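Local atomic coordinates of type II restriction enzyme MspI (Moraxella sp., PDB entry 1SA3), a protein that recognizes the double-stranded DNA sequence 5'-CCGG-3' and cuts it after the first C, leaving fragments with terminal 5'-phosphates. Residues R89-G93 / G94-T98; V140-D144 / G145-E149; A129-D132 / V133-C137; D224-S227 / D228-E232; T3-L6 / S7-D11. All blocks are in the same frame, centred on the assembly; numbering follows the deposited sequence.

Contact 1 (R89-G93 / G94-T98); sequences RTIAG and GSPKT
A type II beta turn from Ile91 to Gly94 reverses the chain here, a tight turn closed by a single antiparallel bridge, Ile91 with Gly94, a hydrogen-bonded pair. Ile91 N gives its hydrogen to Gly94 O over 2.9 Å, nearly straight at 173° but reaching the oxygen from above the carbonyl plane. In return Gly94 N donates to Ile91 O at 2.7 Å. Gly93 suits the third place of the turn because its positive phi would press a side chain against the preceding carbonyl oxygen, and the backbone of Gly94 makes the same demand. The side chain of Ile91 runs past the carbonyl of Gly94 toward Pro96: with CG1 set between its own backbone N and carbonyl carbon (chi1 55°), CG1 rests 3.2 Å from Gly94 O. Its CD1 then meets Pro96 CG at 4.2 Å. Pro96, which has no N-H to offer, places ring atom CD 3.3 Å from Arg89 O, a close packing contact. Thr90 turns its methyl CG2 to Ser95 OG, 4.0 Å away. The turn lies in the loop between strands 77-84 and 100-106, close to the bound DNA and flanked in sequence by the sodium ligands Asp84 and Asp99. Pro96 leans on Leu199, Lys97 touches Ala129 and Tyr131 of strand 127-131, and Gly93 packs against Thr135 of helix 133-140.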
# COMPACT_ATOMS: atom_id res chain seq x y z
N ARG E 89 -3.10 11.61 14.51
CA ARG E 89 -2.06 12.62 14.38
C ARG E 89 -1.49 12.64 12.97
O ARG E 89 -1.74 11.73 12.17
CB ARG E 89 -0.94 12.38 15.39
CG ARG E 89 -0.44 10.94 15.45
CD ARG E 89 0.74 10.80 16.41
NE ARG E 89 1.85 11.66 16.02
CZ ARG E 89 3.13 11.38 16.26
NH1 ARG E 89 3.46 10.27 16.89
NH2 ARG E 89 4.08 12.22 15.86
N THR E 90 -0.75 13.68 12.65
CA THR E 90 -0.15 13.80 11.33
C THR E 90 1.34 14.00 11.50
O THR E 90 1.81 14.42 12.56
CB THR E 90 -0.72 15.00 10.55
OG1 THR E 90 -0.24 16.22 11.12
CG2 THR E 90 -2.24 14.98 10.61
N ILE E 91 2.09 13.68 10.46
CA ILE E 91 3.53 13.84 10.48
C ILE E 91 3.93 14.50 9.18
O ILE E 91 3.07 14.88 8.39
CB ILE E 91 4.26 12.48 10.58
CG1 ILE E 91 3.80 11.57 9.43
CG2 ILE E 91 3.99 11.84 11.93
CD1 ILE E 91 4.50 10.23 9.38
N ALA E 92 5.23 14.62 8.95
CA ALA E 92 5.72 15.23 7.73
C ALA E 92 5.14 14.45 6.56
O ALA E 92 5.46 13.28 6.35
CB ALA E 92 7.23 15.18 7.70
N GLY E 93 4.26 15.10 5.80
CA GLY E 93 3.66 14.44 4.66
C GLY E 93 2.20 14.09 4.88
O GLY E 93 1.53 13.62 3.96
N GLY E 94 1.71 14.31 6.09
CA GLY E 94 0.32 14.02 6.39
C GLY E 94 0.09 12.86 7.34
O GLY E 94 0.98 12.46 8.09
N SER E 95 -1.12 12.32 7.31
CA SER E 95 -1.47 11.20 8.18
C SER E 95 -0.66 9.96 7.82
O SER E 95 -0.45 9.66 6.65
CB SER E 95 -2.96 10.88 8.05
OG SER E 95 -3.74 12.00 8.41
N PRO E 96 -0.17 9.23 8.84
CA PRO E 96 0.61 8.02 8.59
C PRO E 96 -0.15 7.07 7.67
O PRO E 96 -1.39 7.02 7.70
CB PRO E 96 0.78 7.43 9.99
CG PRO E 96 0.86 8.66 10.84
CD PRO E 96 -0.26 9.51 10.28
N LYS E 97 0.60 6.33 6.86
CA LYS E 97 0.03 5.38 5.91
C LYS E 97 -0.31 4.02 6.54
O LYS E 97 -0.65 3.06 5.83
CB LYS E 97 0.99 5.14 4.74
CG LYS E 97 1.32 6.40 3.95
CD LYS E 97 0.12 6.87 3.15
CE LYS E 97 0.45 8.13 2.35
NZ LYS E 97 -0.71 9.06 2.28
N THR E 98 -0.24 3.93 7.86
CA THR E 98 -0.51 2.67 8.54
C THR E 98 -1.99 2.46 8.82
O THR E 98 -2.61 3.22 9.56
CB THR E 98 0.29 2.59 9.86
OG1 THR E 98 1.68 2.75 9.57
CG2 THR E 98 0.07 1.25 10.54

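Contact 2 (V140-D144 / G145-E149); sequences VGISD and GELKE
Lys148 reaches back to Asp144 across the start of helix 146-157, whose N-cap position is held by Gly145 after a short loop from helix 133-140. The lysine CB, in the first turn of the helix, lies 3.7 Å from Ser143 O. CG continues the line, and this extended start puts CD 3.5 Å from Asp144 OD1. The turn about CG-CD (chi3 -65°) then swings CE and NZ toward Asp144, so the lysine lies alongside the aspartate, both pointing the same way. At the tip, NZ forms a salt bridge of 2.6 Å with Asp144 OD1, meeting it nearly along the C-O bond direction. From helix 146-157 the long chain thus reaches both Asp144 of the loop and Glu134 of helix 133-140, its ammonium shared between two carboxylates. Close by, the backbone is bridged by a water that donates to Ser143 O at 2.8 Å and accepts from Lys148 N at 3.0 Å, serving an amide of the first turn. Glycines suit the two bends: Gly141, leaving helix 133-140, and Gly145 both have positive phi, and at their backbone angles a CB would be jammed against the preceding carbonyl oxygen. On the buried side Ile142 and Leu147 cross at about a right angle, CG2 of the first 3.8 Å from CD2 of the second, and both rest on Tyr178. Another water accepts from Lys148 NZ at 3.0 Å and donates to Ile142 O at 2.7 Å.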
# COMPACT_ATOMS: atom_id res chain seq x y z
N VAL E 140 11.67 13.50 -0.15
CA VAL E 140 12.65 12.76 -0.95
C VAL E 140 14.07 13.36 -0.93
O VAL E 140 15.05 12.65 -1.16
CB VAL E 140 12.16 12.63 -2.42
CG1 VAL E 140 13.15 11.80 -3.24
CG2 VAL E 140 10.78 11.96 -2.44
N GLY E 141 14.17 14.65 -0.65
CA GLY E 141 15.47 15.30 -0.60
C GLY E 141 15.82 16.08 -1.86
O GLY E 141 16.99 16.27 -2.18
N ILE E 142 14.79 16.54 -2.57
CA ILE E 142 14.99 17.31 -3.80
C ILE E 142 14.88 18.81 -3.50
O ILE E 142 13.89 19.26 -2.93
CB ILE E 142 13.93 16.91 -4.86
CG1 ILE E 142 14.02 15.41 -5.14
CG2 ILE E 142 14.14 17.70 -6.15
CD1 ILE E 142 12.82 14.83 -5.89
N SER E 143 15.90 19.57 -3.87
CA SER E 143 15.90 21.00 -3.61
C SER E 143 15.42 21.78 -4.84
O SER E 143 15.09 21.18 -5.87
CB SER E 143 17.31 21.47 -3.22
OG SER E 143 18.23 21.14 -4.24
N ASP E 144 15.37 23.10 -4.73
CA ASP E 144 14.95 23.92 -5.85
C ASP E 144 15.82 23.61 -7.07
O ASP E 144 16.99 23.25 -6.93
CB ASP E 144 15.05 25.41 -5.50
CG ASP E 144 14.03 25.85 -4.46
OD1 ASP E 144 13.04 25.12 -4.25
OD2 ASP E 144 14.20 26.93 -3.86
N GLY E 145 15.24 23.72 -8.26
CA GLY E 145 16.01 23.43 -9.45
C GLY E 145 15.17 22.89 -10.59
O GLY E 145 13.94 22.91 -10.53
N GLU E 146 15.85 22.41 -11.62
CA GLU E 146 15.18 21.86 -12.80
C GLU E 146 14.31 20.65 -12.47
O GLU E 146 13.21 20.52 -13.00
CB GLU E 146 16.22 21.48 -13.85
CG GLU E 146 15.65 20.81 -15.09
CD GLU E 146 16.70 20.58 -16.16
OE1 GLU E 146 17.77 20.03 -15.85
OE2 GLU E 146 16.44 20.95 -17.32
N LEU E 147 14.80 19.78 -11.59
CA LEU E 147 14.04 18.60 -11.22
C LEU E 147 12.74 19.02 -10.54
O LEU E 147 11.67 18.59 -10.96
CB LEU E 147 14.86 17.71 -10.27
CG LEU E 147 14.15 16.44 -9.75
CD1 LEU E 147 13.49 15.70 -10.89
CD2 LEU E 147 15.17 15.55 -9.05
N LYS E 148 12.83 19.86 -9.52
CA LYS E 148 11.62 20.30 -8.84
C LYS E 148 10.63 20.95 -9.80
O LYS E 148 9.43 20.69 -9.74
CB LYS E 148 11.93 21.28 -7.70
CG LYS E 148 10.67 21.88 -7.06
CD LYS E 148 10.97 22.81 -5.89
CE LYS E 148 11.62 22.06 -4.73
NZ LYS E 148 11.78 22.92 -3.53
N GLU E 149 11.12 21.80 -10.69
CA GLU E 149 10.23 22.48 -11.64
C GLU E 149 9.56 21.55 -12.65
O GLU E 149 8.42 21.80 -13.04
CB GLU E 149 10.97 23.60 -12.37
CG GLU E 149 11.37 24.75 -11.46
CD GLU E 149 10.22 25.25 -10.60
OE1 GLU E 149 9.11 25.46 -11.15
OE2 GLU E 149 10.41 25.46 -9.39
O HOH W 1 13.16 21.39 -1.39
O HOH W 2 15.57 20.58 -8.59

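Contact 3 (A129-D132 / V133-C137); sequences AEYD and VETIC. With nucleotides of chain A.
Between Tyr131 and Ile136 the chain passes from strand 129-131 into helix 133-137; the axes of these two short segments make an angle of 104° and approach to 8.2 Å. Asp132 is the N-cap, an apt place for a short acidic side chain. Its CG is anti to the backbone N (chi1 174°), which swings OD2 over the helix start to accept from Glu134 N at 3.1 Å, from above the carboxylate plane; OD1 is bound by Gln155. Asp132 O begins the helical pattern, accepting from Ile136 N at 3.2 Å and weakly from Thr135 N. A water accepts from Asp132 N and is hydrogen-bonded to Thr135 OG1 at 2.8 Å, linking strand end and helix. Tyr131 CB packs on Ile136 CG1 at 3.6 Å, the side chains crossing at about a right angle, while the phenol OH is hydrogen-bonded to Cys186 O. The end of Glu130 reaches the DNA, with OE1 3.2 Å from C5 of DC4 of chain A, on the major-groove edge, and OE2 paired with Lys257. Strand 127-131 borders 258-261; Ile136 packs on Met258 and on Phe182 of helix 179-188, Val133 on Ile151 of helix 146-157.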
# COMPACT_ATOMS: atom_id res chain seq x y z
N ALA E 129 -1.44 7.52 -2.97
CA ALA E 129 -1.39 8.78 -2.24
C ALA E 129 -1.41 9.99 -3.16
O ALA E 129 -1.24 9.88 -4.37
CB ALA E 129 -0.13 8.83 -1.37
N GLU E 130 -1.64 11.15 -2.56
CA GLU E 130 -1.65 12.41 -3.29
C GLU E 130 -0.82 13.40 -2.48
O GLU E 130 -0.88 13.42 -1.25
CB GLU E 130 -3.09 12.92 -3.49
CG GLU E 130 -3.89 13.15 -2.22
CD GLU E 130 -5.24 13.75 -2.52
OE1 GLU E 130 -6.05 13.12 -3.24
OE2 GLU E 130 -5.50 14.88 -2.04
N TYR E 131 -0.02 14.21 -3.17
CA TYR E 131 0.83 15.17 -2.48
C TYR E 131 1.10 16.40 -3.32
O TYR E 131 0.98 16.37 -4.54
CB TYR E 131 2.21 14.57 -2.17
CG TYR E 131 2.26 13.23 -1.47
CD1 TYR E 131 2.58 12.08 -2.17
CD2 TYR E 131 2.06 13.13 -0.09
CE1 TYR E 131 2.73 10.86 -1.53
CE2 TYR E 131 2.20 11.90 0.56
CZ TYR E 131 2.54 10.78 -0.17
OH TYR E 131 2.69 9.57 0.46
N ASP E 132 1.50 17.48 -2.66
CA ASP E 132 1.88 18.69 -3.37
C ASP E 132 3.36 18.48 -3.68
O ASP E 132 4.06 17.80 -2.93
CB ASP E 132 1.73 19.92 -2.49
CG ASP E 132 2.25 21.16 -3.17
OD1 ASP E 132 1.61 21.61 -4.14
OD2 ASP E 132 3.31 21.67 -2.74
N VAL E 133 3.83 19.06 -4.78
CA VAL E 133 5.22 18.92 -5.18
C VAL E 133 6.22 19.25 -4.07
O VAL E 133 7.20 18.53 -3.89
CB VAL E 133 5.51 19.81 -6.41
CG1 VAL E 133 5.27 21.27 -6.06
CG2 VAL E 133 6.94 19.60 -6.89
N GLU E 134 5.99 20.32 -3.32
CA GLU E 134 6.94 20.71 -2.27
C GLU E 134 7.05 19.65 -1.17
O GLU E 134 8.12 19.44 -0.60
CB GLU E 134 6.52 22.05 -1.66
CG GLU E 134 6.56 23.24 -2.62
CD GLU E 134 7.97 23.62 -3.05
OE1 GLU E 134 8.94 23.16 -2.41
OE2 GLU E 134 8.12 24.38 -4.03
N THR E 135 5.94 19.00 -0.88
CA THR E 135 5.91 17.97 0.15
C THR E 135 6.76 16.78 -0.30
O THR E 135 7.53 16.22 0.49
CB THR E 135 4.47 17.51 0.41
OG1 THR E 135 3.68 18.66 0.74
CG2 THR E 135 4.40 16.51 1.56
N ILE E 136 6.61 16.40 -1.56
CA ILE E 136 7.38 15.28 -2.12
C ILE E 136 8.88 15.60 -2.10
O ILE E 136 9.70 14.81 -1.61
CB ILE E 136 6.98 15.02 -3.58
CG1 ILE E 136 5.49 14.71 -3.66
CG2 ILE E 136 7.82 13.90 -4.15
CD1 ILE E 136 4.93 14.69 -5.08
N CYS E 137 9.24 16.75 -2.64
CA CYS E 137 10.63 17.15 -2.70
C CYS E 137 11.25 17.20 -1.31
O CYS E 137 12.39 16.76 -1.12
CB CYS E 137 10.75 18.51 -3.41
SG CYS E 137 10.43 18.39 -5.20
P DC A 4 -4.61 12.11 2.78
OP1 DC A 4 -3.82 11.72 3.96
OP2 DC A 4 -3.92 12.40 1.49
O5' DC A 4 -5.67 10.96 2.53
C5' DC A 4 -6.49 10.52 3.60
C4' DC A 4 -7.37 9.39 3.13
O4' DC A 4 -8.42 9.95 2.29
C3' DC A 4 -6.65 8.33 2.30
O3' DC A 4 -6.96 7.03 2.81
C2' DC A 4 -7.16 8.56 0.89
C1' DC A 4 -8.53 9.19 1.10
N1 DC A 4 -8.97 10.10 0.03
C2 DC A 4 -10.30 10.04 -0.43
O2 DC A 4 -11.09 9.25 0.10
N3 DC A 4 -10.68 10.85 -1.44
C4 DC A 4 -9.81 11.70 -2.00
N4 DC A 4 -10.23 12.46 -3.01
C5 DC A 4 -8.45 11.79 -1.54
C6 DC A 4 -8.08 10.98 -0.54
P DC A 3 -5.34 18.72 1.55
OP1 DC A 3 -4.19 18.97 2.44
OP2 DC A 3 -5.20 18.93 0.08
O5' DC A 3 -5.82 17.23 1.81
C5' DC A 3 -6.20 16.85 3.13
C4' DC A 3 -6.68 15.42 3.14
O4' DC A 3 -8.02 15.33 2.60
C3' DC A 3 -5.82 14.41 2.38
O3' DC A 3 -5.55 13.32 3.25
C2' DC A 3 -6.70 14.01 1.19
C1' DC A 3 -8.12 14.22 1.72
N1 DC A 3 -9.14 14.57 0.71
C2 DC A 3 -10.37 13.87 0.69
O2 DC A 3 -10.55 12.95 1.50
N3 DC A 3 -11.32 14.22 -0.20
C4 DC A 3 -11.10 15.22 -1.06
N4 DC A 3 -12.07 15.54 -1.91
C5 DC A 3 -9.86 15.93 -1.08
C6 DC A 3 -8.92 15.57 -0.19
O HOH W 3 1.10 17.70 0.19

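Contact 4 (D224-S227 / D228-E232); sequences DYVS and DRIAE
Tyr225 and Arg229 belong to a regular i to i+4 run of backbone hydrogen bonds: Arg229 N donates to Tyr225 O at 3.0 Å, and Ile230 N to Val226 O at 2.8 Å. Asp228 N to Asp224 O and Ala231 N to Ser227 O follow the same pattern. In the ring contact the arginine bends at chi2 and chi3 (-69° and 73°) and so curls over the tyrosine. Its CG lies over one face, a CH-pi contact 3.9 Å from the centroid of the Tyr225 ring. CZ of Arg229 stands 4.9 Å from that centroid in an off-centre cation-pi contact, the planes 63° apart; NH1 comes 3.2 Å from Tyr225 CE1, which lies at the guanidinium edge near its plane. In a salt bridge Arg229 NH2 donates to Glu232 OE1 at 3.0 Å, in the guanidinium plane, NE adding a weak bond; Glu232 OE2 pairs with Lys125. Among apolar groups, Val226 CG1 and Ile230 CG1 meet at 4.0 Å. Tyr225 OH is bound to Gly262 OXT, and Asp228 pairs with Lys220. Such spacing is characteristic of an amphipathic alpha helix: Tyr225, Arg229 and Ile230 face helix 179-188, while Ser227 and Ala231 are exposed.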
# COMPACT_ATOMS: atom_id res chain seq x y z
N ASP E 224 10.92 -5.28 -1.37
CA ASP E 224 10.49 -5.96 -2.58
C ASP E 224 9.59 -5.10 -3.46
O ASP E 224 9.69 -5.14 -4.69
CB ASP E 224 9.78 -7.26 -2.24
CG ASP E 224 10.71 -8.29 -1.63
OD1 ASP E 224 11.94 -8.08 -1.67
OD2 ASP E 224 10.22 -9.30 -1.10
N TYR E 225 8.71 -4.33 -2.83
CA TYR E 225 7.81 -3.47 -3.60
C TYR E 225 8.66 -2.48 -4.40
O TYR E 225 8.43 -2.27 -5.60
CB TYR E 225 6.87 -2.70 -2.67
CG TYR E 225 5.96 -1.74 -3.40
CD1 TYR E 225 4.79 -2.18 -4.03
CD2 TYR E 225 6.28 -0.38 -3.49
CE1 TYR E 225 3.96 -1.30 -4.71
CE2 TYR E 225 5.45 0.51 -4.17
CZ TYR E 225 4.29 0.05 -4.78
OH TYR E 225 3.46 0.93 -5.44
N VAL E 226 9.64 -1.88 -3.73
CA VAL E 226 10.52 -0.91 -4.39
C VAL E 226 11.25 -1.57 -5.56
O VAL E 226 11.29 -1.03 -6.66
CB VAL E 226 11.55 -0.33 -3.39
CG1 VAL E 226 12.59 0.52 -4.13
CG2 VAL E 226 10.84 0.52 -2.34
N SER E 227 11.83 -2.75 -5.31
CA SER E 227 12.54 -3.47 -6.37
C SER E 227 11.62 -3.71 -7.56
O SER E 227 12.03 -3.53 -8.71
CB SER E 227 13.06 -4.81 -5.85
OG SER E 227 14.03 -4.62 -4.84
N ASP E 228 10.38 -4.11 -7.28
CA ASP E 228 9.42 -4.37 -8.36
C ASP E 228 9.15 -3.11 -9.18
O ASP E 228 9.15 -3.16 -10.41
CB ASP E 228 8.10 -4.89 -7.80
CG ASP E 228 8.22 -6.28 -7.19
OD1 ASP E 228 9.21 -6.99 -7.48
OD2 ASP E 228 7.32 -6.67 -6.42
N ARG E 229 8.92 -1.99 -8.50
CA ARG E 229 8.66 -0.72 -9.19
C ARG E 229 9.89 -0.27 -9.99
O ARG E 229 9.75 0.19 -11.12
CB ARG E 229 8.28 0.37 -8.17
CG ARG E 229 7.01 0.10 -7.37
CD ARG E 229 5.75 0.18 -8.24
NE ARG E 229 5.61 -0.96 -9.14
CZ ARG E 229 5.32 -2.20 -8.76
NH1 ARG E 229 5.15 -2.48 -7.47
NH2 ARG E 229 5.21 -3.17 -9.65
N ILE E 230 11.08 -0.41 -9.40
CA ILE E 230 12.33 -0.03 -10.06
C ILE E 230 12.51 -0.84 -11.34
O ILE E 230 12.91 -0.30 -12.38
CB ILE E 230 13.58 -0.28 -9.17
CG1 ILE E 230 13.58 0.68 -7.97
CG2 ILE E 230 14.87 -0.12 -9.98
CD1 ILE E 230 13.75 2.13 -8.35
N ALA E 231 12.21 -2.13 -11.27
CA ALA E 231 12.33 -3.00 -12.44
C ALA E 231 11.35 -2.55 -13.52
O ALA E 231 11.71 -2.42 -14.69
CB ALA E 231 12.05 -4.46 -12.05
N GLU E 232 10.11 -2.31 -13.10
CA GLU E 232 9.05 -1.87 -14.01
C GLU E 232 9.42 -0.52 -14.64
O GLU E 232 9.19 -0.30 -15.83
CB GLU E 232 7.74 -1.73 -13.23
CG GLU E 232 6.52 -1.48 -14.09
CD GLU E 232 5.28 -1.22 -13.26
OE1 GLU E 232 4.97 -2.05 -12.37
OE2 GLU E 232 4.62 -0.19 -13.48

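Contact 5 (T3-L6 / S7-D11); sequences TELL and SKLYD
Leu6 and Tyr10 are brought side by side by first torsions that both depart from the staggered -60°: chi1 is -97° in the leucine and -89° in the tyrosine. The two chains then point the same way, and methyl CD2 of Leu6 comes in at the edge of the ring, in its plane, 3.9 Å from Tyr10 CE1. The same turn sets the ring edge beside the backbone, with Tyr10 CD1 3.2 Å from Leu6 O. That carbonyl is also the acceptor of the helical bond from Tyr10 N, at 2.8 Å. Upstream, Thr3 occupies the N-cap, where a hydroxyl side chain is well suited to serve an amide of the first turn: Leu6 N donates to Thr3 OG1 over 3.2 Å, almost straight at 170°. Glu59 OE1 is a second partner of that hydroxyl. The carbonyl of Thr3 opens the regular pattern, taking the hydrogen of Ser7 N at 2.7 Å. Leucines suit the buried face because the apolar ends of Leu5 and Leu6 pack against Tyr37 of helix 23-41, which carries the sodium ligand Glu35. They touch Leu9 more loosely, Leu5 CD1 lying 4.4 Å from Leu9 CG and Leu6 CD2 4.4 Å from Leu9 CD1. The phenol oxygen of Tyr10 is held by Arg212 O and Tyr34 OH, while Glu4, Lys8 and Asp11 are exposed. The whole is typical of a helix begun by a threonine N-cap, here helix 4-12, docked on helices 23-41 and 57-69 and on strand 213-221.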
# COMPACT_ATOMS: atom_id res chain seq x y z
N THR E 3 -15.30 -17.98 1.72
CA THR E 3 -15.03 -18.96 2.75
C THR E 3 -15.93 -18.69 3.93
O THR E 3 -16.70 -17.73 3.93
CB THR E 3 -13.59 -18.84 3.23
OG1 THR E 3 -13.41 -17.54 3.80
CG2 THR E 3 -12.64 -19.02 2.08
N GLU E 4 -15.82 -19.54 4.94
CA GLU E 4 -16.61 -19.40 6.15
C GLU E 4 -16.37 -18.02 6.76
O GLU E 4 -17.31 -17.32 7.12
CB GLU E 4 -16.22 -20.49 7.16
CG GLU E 4 -17.14 -20.58 8.36
CD GLU E 4 -16.65 -21.56 9.41
OE1 GLU E 4 -17.47 -21.98 10.26
OE2 GLU E 4 -15.44 -21.91 9.41
N LEU E 5 -15.10 -17.62 6.88
CA LEU E 5 -14.77 -16.33 7.46
C LEU E 5 -15.24 -15.17 6.59
O LEU E 5 -15.85 -14.23 7.08
CB LEU E 5 -13.26 -16.21 7.69
CG LEU E 5 -12.77 -14.87 8.26
CD1 LEU E 5 -13.42 -14.59 9.61
CD2 LEU E 5 -11.25 -14.91 8.40
N LEU E 6 -14.95 -15.23 5.29
CA LEU E 6 -15.35 -14.14 4.40
C LEU E 6 -16.86 -14.03 4.32
O LEU E 6 -17.41 -12.93 4.24
CB LEU E 6 -14.78 -14.32 3.00
CG LEU E 6 -13.49 -13.57 2.65
CD1 LEU E 6 -13.31 -13.62 1.13
CD2 LEU E 6 -13.57 -12.10 3.12
N SER E 7 -17.54 -15.17 4.33
CA SER E 7 -19.00 -15.16 4.26
C SER E 7 -19.53 -14.41 5.47
O SER E 7 -20.47 -13.63 5.37
CB SER E 7 -19.55 -16.59 4.25
OG SER E 7 -20.97 -16.56 4.21
N LYS E 8 -18.90 -14.64 6.62
CA LYS E 8 -19.30 -13.96 7.84
C LYS E 8 -19.07 -12.46 7.74
O LYS E 8 -19.94 -11.67 8.11
CB LYS E 8 -18.52 -14.51 9.04
CG LYS E 8 -18.70 -13.69 10.31
CD LYS E 8 -17.83 -14.22 11.44
CE LYS E 8 -17.59 -13.15 12.50
NZ LYS E 8 -18.86 -12.66 13.10
N LEU E 9 -17.90 -12.07 7.24
CA LEU E 9 -17.59 -10.65 7.12
C LEU E 9 -18.50 -9.95 6.10
O LEU E 9 -18.95 -8.84 6.34
CB LEU E 9 -16.11 -10.46 6.73
CG LEU E 9 -15.09 -11.03 7.73
CD1 LEU E 9 -13.68 -10.70 7.28
CD2 LEU E 9 -15.34 -10.45 9.11
N TYR E 10 -18.77 -10.60 4.97
CA TYR E 10 -19.65 -9.98 3.99
C TYR E 10 -21.03 -9.75 4.59
O TYR E 10 -21.71 -8.78 4.27
CB TYR E 10 -19.77 -10.83 2.72
CG TYR E 10 -18.72 -10.52 1.68
CD1 TYR E 10 -17.37 -10.79 1.92
CD2 TYR E 10 -19.07 -9.93 0.47
CE1 TYR E 10 -16.40 -10.48 0.98
CE2 TYR E 10 -18.10 -9.61 -0.48
CZ TYR E 10 -16.76 -9.89 -0.22
OH TYR E 10 -15.80 -9.59 -1.15
N ASP E 11 -21.43 -10.65 5.49
CA ASP E 11 -22.73 -10.53 6.13
C ASP E 11 -22.70 -9.40 7.15
O ASP E 11 -23.61 -8.57 7.18
CB ASP E 11 -23.10 -11.85 6.81
CG ASP E 11 -24.54 -11.85 7.32
OD1 ASP E 11 -25.46 -11.68 6.50
OD2 ASP E 11 -24.74 -12.01 8.55

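From the N terminus the contacts come in the order 5, 1, 3, 2, 4, each closing before the next opens, so none nest or cross. Contact 5 lies within the first helix, on the opposite side of the chain's centre from contacts 2, 3 and 4. Contact 1 makes a tight turn within the loop between strands 77-84 and 100-106 and touches contact 3, where Lys97 CE lies 3.3 Å from Tyr131 OH. Contact 3 turns strand 127-131 into helix 133-140, and contact 2 closes the following loop into helix 146-157. A probable hydrogen bond from Ile142 N to Cys137 O, 2.8 Å, joins these two. Contacts 4 and 5 each stay within one helix and touch none of the others.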